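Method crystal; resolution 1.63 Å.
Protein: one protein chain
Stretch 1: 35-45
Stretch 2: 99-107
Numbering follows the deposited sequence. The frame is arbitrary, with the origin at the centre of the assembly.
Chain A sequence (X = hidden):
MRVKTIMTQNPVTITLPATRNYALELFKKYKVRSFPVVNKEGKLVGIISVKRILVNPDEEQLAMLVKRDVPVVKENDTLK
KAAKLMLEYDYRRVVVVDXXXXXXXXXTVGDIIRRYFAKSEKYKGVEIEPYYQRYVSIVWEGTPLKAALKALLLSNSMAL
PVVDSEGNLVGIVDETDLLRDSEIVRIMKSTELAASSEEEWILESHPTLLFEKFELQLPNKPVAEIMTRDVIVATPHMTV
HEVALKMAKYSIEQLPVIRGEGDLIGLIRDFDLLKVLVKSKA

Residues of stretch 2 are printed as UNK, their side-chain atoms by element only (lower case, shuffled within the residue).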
ATOM      1  N   PHE A  35      -2.357 -10.483  12.073  1.00 33.86           N
ATOM      2  CA  PHE A  35      -3.258 -11.611  12.299  1.00 30.88           C
ATOM      3  C   PHE A  35      -4.592 -11.158  12.876  1.00 27.94           C
ATOM      4  O   PHE A  35      -4.638 -10.279  13.732  1.00 27.69           O
ATOM      5  CB  PHE A  35      -2.653 -12.608  13.296  1.00 30.44           C
ATOM      6  CG  PHE A  35      -1.357 -13.217  12.855  1.00 31.67           C
ATOM      7  CD1 PHE A  35      -1.290 -13.991  11.704  1.00 32.04           C
ATOM      8  CD2 PHE A  35      -0.206 -13.046  13.618  1.00 31.71           C
ATOM      9  CE1 PHE A  35      -0.091 -14.588  11.316  1.00 33.15           C
ATOM     10  CE2 PHE A  35       0.996 -13.639  13.239  1.00 32.49           C
ATOM     11  CZ  PHE A  35       1.052 -14.412  12.086  1.00 33.38           C
ATOM     12  N   PRO A  36      -5.702 -11.741  12.397  1.00 26.45           N
ATOM     13  CA  PRO A  36      -6.994 -11.334  12.955  1.00 23.97           C
ATOM     14  C   PRO A  36      -7.029 -11.894  14.378  1.00 23.75           C
ATOM     15  O   PRO A  36      -6.491 -12.973  14.628  1.00 23.36           O
ATOM     16  CB  PRO A  36      -8.004 -12.031  12.044  1.00 23.91           C
ATOM     17  CG  PRO A  36      -7.269 -12.129  10.738  1.00 25.58           C
ATOM     18  CD  PRO A  36      -5.885 -12.545  11.178  1.00 24.95           C
ATOM     19  N   VAL A  37      -7.640 -11.164  15.304  1.00 22.50           N
ATOM     20  CA  VAL A  37      -7.724 -11.612  16.692  1.00 23.17           C
ATOM     21  C   VAL A  37      -9.149 -12.027  17.032  1.00 20.18           C
ATOM     22  O   VAL A  37     -10.100 -11.295  16.760  1.00 20.08           O
ATOM     23  CB  VAL A  37      -7.288 -10.498  17.667  1.00 23.72           C
ATOM     24  CG1 VAL A  37      -7.363 -11.004  19.103  1.00 25.30           C
ATOM     25  CG2 VAL A  37      -5.882 -10.047  17.341  1.00 26.65           C
ATOM     26  N   VAL A  38      -9.285 -13.201  17.640  1.00 21.74           N
ATOM     27  CA  VAL A  38     -10.595 -13.726  18.006  1.00 19.55           C
ATOM     28  C   VAL A  38     -10.670 -14.156  19.469  1.00 20.32           C
ATOM     29  O   VAL A  38      -9.644 -14.341  20.129  1.00 20.47           O
ATOM     30  CB  VAL A  38     -10.953 -14.951  17.140  1.00 19.18           C
ATOM     31  CG1 VAL A  38     -10.952 -14.565  15.663  1.00 18.61           C
ATOM     32  CG2 VAL A  38      -9.958 -16.072  17.396  1.00 18.24           C
ATOM     33  N   ASN A  39     -11.890 -14.310  19.969  1.00 19.92           N
ATOM     34  CA  ASN A  39     -12.077 -14.754  21.344  1.00 20.30           C
ATOM     35  C   ASN A  39     -12.264 -16.268  21.349  1.00 20.94           C
ATOM     36  O   ASN A  39     -12.139 -16.916  20.309  1.00 19.29           O
ATOM     37  CB  ASN A  39     -13.281 -14.060  21.999  1.00 19.10           C
ATOM     38  CG  ASN A  39     -14.571 -14.238  21.222  1.00 17.17           C
ATOM     39  OD1 ASN A  39     -14.743 -15.206  20.483  1.00 17.75           O
ATOM     40  ND2 ASN A  39     -15.498 -13.305  21.404  1.00 20.17           N
ATOM     41  N   LYS A  40     -12.560 -16.834  22.514  1.00 20.46           N
ATOM     42  CA  LYS A  40     -12.733 -18.276  22.619  1.00 22.42           C
ATOM     43  C   LYS A  40     -13.761 -18.815  21.631  1.00 21.30           C
ATOM     44  O   LYS A  40     -13.536 -19.850  21.007  1.00 22.50           O
ATOM     45  CB  LYS A  40     -13.130 -18.663  24.048  1.00 23.35           C
ATOM     46  CG  LYS A  40     -13.260 -20.165  24.268  1.00 28.26           C
ATOM     47  CD  LYS A  40     -11.957 -20.889  23.956  1.00 30.02           C
ATOM     48  CE  LYS A  40     -12.070 -22.387  24.219  1.00 32.68           C
ATOM     49  NZ  LYS A  40     -12.327 -22.690  25.657  1.00 32.20           N
ATOM     50  N   GLU A  41     -14.883 -18.114  21.493  1.00 20.72           N
ATOM     51  CA  GLU A  41     -15.941 -18.519  20.571  1.00 20.74           C
ATOM     52  C   GLU A  41     -15.462 -18.443  19.122  1.00 21.39           C
ATOM     53  O   GLU A  41     -16.057 -19.043  18.232  1.00 22.90           O
ATOM     54  CB  GLU A  41     -17.170 -17.622  20.738  1.00 22.42           C
ATOM     55  CG  GLU A  41     -17.993 -17.883  21.988  1.00 25.17           C
ATOM     56  CD  GLU A  41     -18.641 -19.254  21.983  1.00 26.34           C
ATOM     57  OE1 GLU A  41     -19.284 -19.608  20.971  1.00 28.83           O
ATOM     58  OE2 GLU A  41     -18.511 -19.977  22.992  1.00 26.95           O
ATOM     59  N   GLY A  42     -14.388 -17.696  18.888  1.00 19.88           N
ATOM     60  CA  GLY A  42     -13.865 -17.573  17.539  1.00 20.37           C
ATOM     61  C   GLY A  42     -14.351 -16.338  16.802  1.00 19.71           C
ATOM     62  O   GLY A  42     -14.102 -16.185  15.605  1.00 19.25           O
ATOM     63  N   LYS A  43     -15.049 -15.453  17.505  1.00 19.98           N
ATOM     64  CA  LYS A  43     -15.555 -14.232  16.891  1.00 21.09           C
ATOM     65  C   LYS A  43     -14.442 -13.193  16.805  1.00 20.72           C
ATOM     66  O   LYS A  43     -13.581 -13.120  17.679  1.00 19.25           O
ATOM     67  CB  LYS A  43     -16.722 -13.665  17.702  1.00 24.28           C
ATOM     68  CG  LYS A  43     -17.897 -14.619  17.844  1.00 28.75           C
ATOM     69  CD  LYS A  43     -19.080 -13.934  18.502  1.00 32.12           C
ATOM     70  CE  LYS A  43     -20.251 -14.889  18.665  1.00 34.58           C
ATOM     71  NZ  LYS A  43     -19.901 -16.048  19.530  1.00 38.04           N
ATOM     72  N   LEU A  44     -14.464 -12.394  15.746  1.00 19.83           N
ATOM     73  CA  LEU A  44     -13.458 -11.358  15.549  1.00 20.65           C
ATOM     74  C   LEU A  44     -13.568 -10.272  16.614  1.00 20.65           C
ATOM     75  O   LEU A  44     -14.656  -9.765  16.886  1.00 20.25           O
ATOM     76  CB  LEU A  44     -13.620 -10.724  14.165  1.00 19.33           C
ATOM     77  CG  LEU A  44     -12.609  -9.641  13.773  1.00 19.57           C
ATOM     78  CD1 LEU A  44     -11.233 -10.253  13.559  1.00 19.27           C
ATOM     79  CD2 LEU A  44     -13.090  -8.949  12.511  1.00 20.50           C
ATOM     80  N   VAL A  45     -12.435  -9.920  17.212  1.00 22.93           N
ATOM     81  CA  VAL A  45     -12.405  -8.878  18.229  1.00 25.63           C
ATOM     82  C   VAL A  45     -11.367  -7.813  17.882  1.00 26.90           C
ATOM     83  O   VAL A  45     -11.227  -6.821  18.597  1.00 28.08           O
ATOM     84  CB  VAL A  45     -12.103  -9.459  19.635  1.00 26.07           C
ATOM     85  CG1 VAL A  45     -13.229 -10.392  20.057  1.00 27.24           C
ATOM     86  CG2 VAL A  45     -10.778 -10.201  19.628  1.00 26.59           C
ATOM     87  N   UNK A  99     -21.593 -15.166   9.076  1.00 26.12           N
ATOM     88  CA  UNK A  99     -22.760 -14.782   9.862  1.00 29.10           C
ATOM     89  C   UNK A  99     -22.455 -14.750  11.356  1.00 29.15           C
ATOM     90  O   UNK A  99     -22.967 -13.896  12.082  1.00 30.91           O
ATOM     91  o   UNK A  99     -25.090 -15.339  10.265  1.00 35.85           O
ATOM     92  c   UNK A  99     -23.912 -15.756   9.599  1.00 29.76           C
ATOM     93  N   UNK A 100     -21.619 -15.680  11.809  1.00 28.46           N
ATOM     94  CA  UNK A 100     -21.252 -15.769  13.221  1.00 27.08           C
ATOM     95  C   UNK A 100     -20.229 -14.712  13.627  1.00 26.24           C
ATOM     96  O   UNK A 100     -19.784 -14.683  14.775  1.00 26.13           O
ATOM     97  c   UNK A 100     -21.878 -20.824  13.181  1.00 30.41           C
ATOM     98  c   UNK A 100     -20.954 -19.652  13.479  1.00 30.62           C
ATOM     99  c   UNK A 100     -20.685 -17.158  13.530  1.00 27.63           C
ATOM    100  n   UNK A 100     -21.164 -22.129  13.262  1.00 32.08           N
ATOM    101  c   UNK A 100     -21.659 -18.311  13.300  1.00 28.43           C
ATOM    102  N   UNK A 101     -19.856 -13.849  12.685  1.00 23.80           N
ATOM    103  CA  UNK A 101     -18.882 -12.811  12.974  1.00 21.90           C
ATOM    104  C   UNK A 101     -17.482 -13.376  13.114  1.00 21.23           C
ATOM    105  O   UNK A 101     -16.599 -12.738  13.690  1.00 21.18           O
ATOM    106  N   UNK A 102     -17.281 -14.577  12.582  1.00 17.94           N
ATOM    107  CA  UNK A 102     -15.986 -15.248  12.639  1.00 16.34           C
ATOM    108  C   UNK A 102     -15.216 -15.017  11.344  1.00 16.21           C
ATOM    109  O   UNK A 102     -15.789 -15.067  10.257  1.00 15.77           O
ATOM    110  n   UNK A 102     -17.521 -20.225  16.259  1.00 27.06           N
ATOM    111  c   UNK A 102     -16.183 -16.749  12.874  1.00 16.52           C
ATOM    112  c   UNK A 102     -17.646 -18.810  15.800  1.00 23.67           C
ATOM    113  c   UNK A 102     -16.884 -18.534  14.508  1.00 20.03           C
ATOM    114  c   UNK A 102     -16.957 -17.058  14.149  1.00 17.52           C
ATOM    115  N   UNK A 103     -13.902 -14.770  11.444  1.00 16.54           N
ATOM    116  CA  UNK A 103     -13.053 -14.523  10.273  1.00 16.69           C
ATOM    117  C   UNK A 103     -12.954 -15.702   9.310  1.00 16.81           C
ATOM    118  O   UNK A 103     -12.579 -16.808   9.708  1.00 20.63           O
ATOM    119  c   UNK A 103     -13.125 -14.628  12.687  1.00 17.80           C
ATOM    120  c   UNK A 103     -11.694 -14.182  10.892  1.00 18.15           C
ATOM    121  c   UNK A 103     -12.044 -13.673  12.261  1.00 20.73           C
ATOM    122  N   UNK A 104     -13.288 -15.462   8.047  1.00 16.07           N
ATOM    123  CA  UNK A 104     -13.207 -16.501   7.025  1.00 16.46           C
ATOM    124  C   UNK A 104     -12.263 -16.082   5.903  1.00 14.43           C
ATOM    125  O   UNK A 104     -11.988 -16.853   4.989  1.00 15.32           O
ATOM    126  c   UNK A 104     -15.218 -15.578   5.824  1.00 16.97           C
ATOM    127  c   UNK A 104     -14.596 -16.827   6.419  1.00 16.25           C
ATOM    128  c   UNK A 104     -15.500 -17.422   7.491  1.00 19.55           C
ATOM    129  N   UNK A 105     -11.758 -14.854   5.980  1.00 13.02           N
ATOM    130  CA  UNK A 105     -10.845 -14.385   4.958  1.00 13.13           C
ATOM    131  C   UNK A 105     -10.275 -13.028   5.312  1.00 13.62           C
ATOM    132  O   UNK A 105     -10.714 -12.397   6.270  1.00 13.65           O
ATOM    133  N   UNK A 106      -9.276 -12.603   4.547  1.00 15.22           N
ATOM    134  CA  UNK A 106      -8.643 -11.305   4.730  1.00 16.74           C
ATOM    135  C   UNK A 106      -8.450 -10.723   3.336  1.00 15.03           C
ATOM    136  O   UNK A 106      -8.044 -11.426   2.409  1.00 14.41           O
ATOM    137  c   UNK A 106      -8.291 -10.989   7.731  1.00 26.99           C
ATOM    138  c   UNK A 106      -7.442 -11.907   6.864  1.00 23.10           C
ATOM    139  c   UNK A 106      -6.552 -10.068   5.402  1.00 20.86           C
ATOM    140  c   UNK A 106      -7.267 -11.424   5.424  1.00 18.10           C
ATOM    141  N   UNK A 107      -8.763  -9.443   3.184  1.00 15.55           N
ATOM    142  CA  UNK A 107      -8.622  -8.780   1.895  1.00 15.28           C
ATOM    143  C   UNK A 107      -7.764  -7.539   2.071  1.00 15.49           C
ATOM    144  O   UNK A 107      -8.105  -6.653   2.848  1.00 17.00           O
ATOM    145  c   UNK A 107     -11.402  -7.035  -0.195  1.00 18.75           C
ATOM    146  c   UNK A 107      -9.532  -8.430  -1.099  1.00 17.21           C
ATOM    147  c   UNK A 107     -10.002  -7.560   0.064  1.00 17.56           C
ATOM    148  c   UNK A 107      -9.993  -8.377   1.358  1.00 16.03           C
TER
HETATM  149  O   HOH W   1     -19.297 -19.933  18.233  1.00 34.76           O

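Position 99 carries one carbon and then one oxygen and stays clear of stretch 1. It is Ser 99.

Position 100 has four carbons in a row ending in a nitrogen, an extended chain whose end leads away from stretch 1. The backbone does the touching: the O of position 100 lies 3.6 Å from Lys 43 CG. This is Lys 100.

Position 101 has no side-chain atoms. Its carbonyl O lies 3.0 Å from Leu 44 N and accepts a hydrogen bond from it, with an N-H...O angle of 179°. It is Gly 101, and its positive phi of 73° by itself favours glycine.

Position 102 again shows four carbons in a row and a terminal nitrogen. That nitrogen lies 2.7 Å from Glu 41 O, and the second carbon of the chain lies 3.3 Å from Gly 42 O. It is Lys 102, with chi1 m and the remaining angles t, so the chain is extended. The bond from NZ to Glu 41 O is a weak hydrogen bond. A water accepts from Lys 102 NZ at 2.7 Å and donates to Glu 41 OE1 at 2.8 Å, tying the ammonium to the carboxylate indirectly.

Position 103 has three carbons closing a ring onto the backbone N. One ring carbon lies 3.7 Å from both Val 38 CG1 and Leu 44 CD1, and the one bonded to N is 3.4 Å from Gly 42 O. This is Pro 103.

Position 104 has three carbons, one carrying the other two: Val 104, out of reach. Position 105 has no side chain and is Gly 105; a CB there would point away.

Position 106 has four carbons, forked at the first, with one arm two carbons long. The end carbon of that arm lies 3.4 Å from Pro 36 CG. This is Ile 106. Position 107 also has four carbons but forks at the second: Leu 107, out of reach.

Stretch 1 folds back through a type I turn from Asn 39 to Gly 42, where Asn 39 OD1 accepts from Lys 43 N at 3.0 Å. At phi 96° a CB on Gly 42 would jam against the preceding carbonyl and come 3.5 Å from Lys 102 CD, so glycine suits both turn and neighbour. From the strands before and after the turn, Pro 36, Val 38 and Leu 44 point toward stretch 2 and receive Pro 103 and Ile 106. The rule is economical: one straight backbone bond joins the two stretches, a lysine runs past Gly 42 to the carbonyl of Glu 41, and a proline packs against Pro 36, Val 38 and Leu 44.

Stretch 2, residues 99-107: SKGKPVGIL
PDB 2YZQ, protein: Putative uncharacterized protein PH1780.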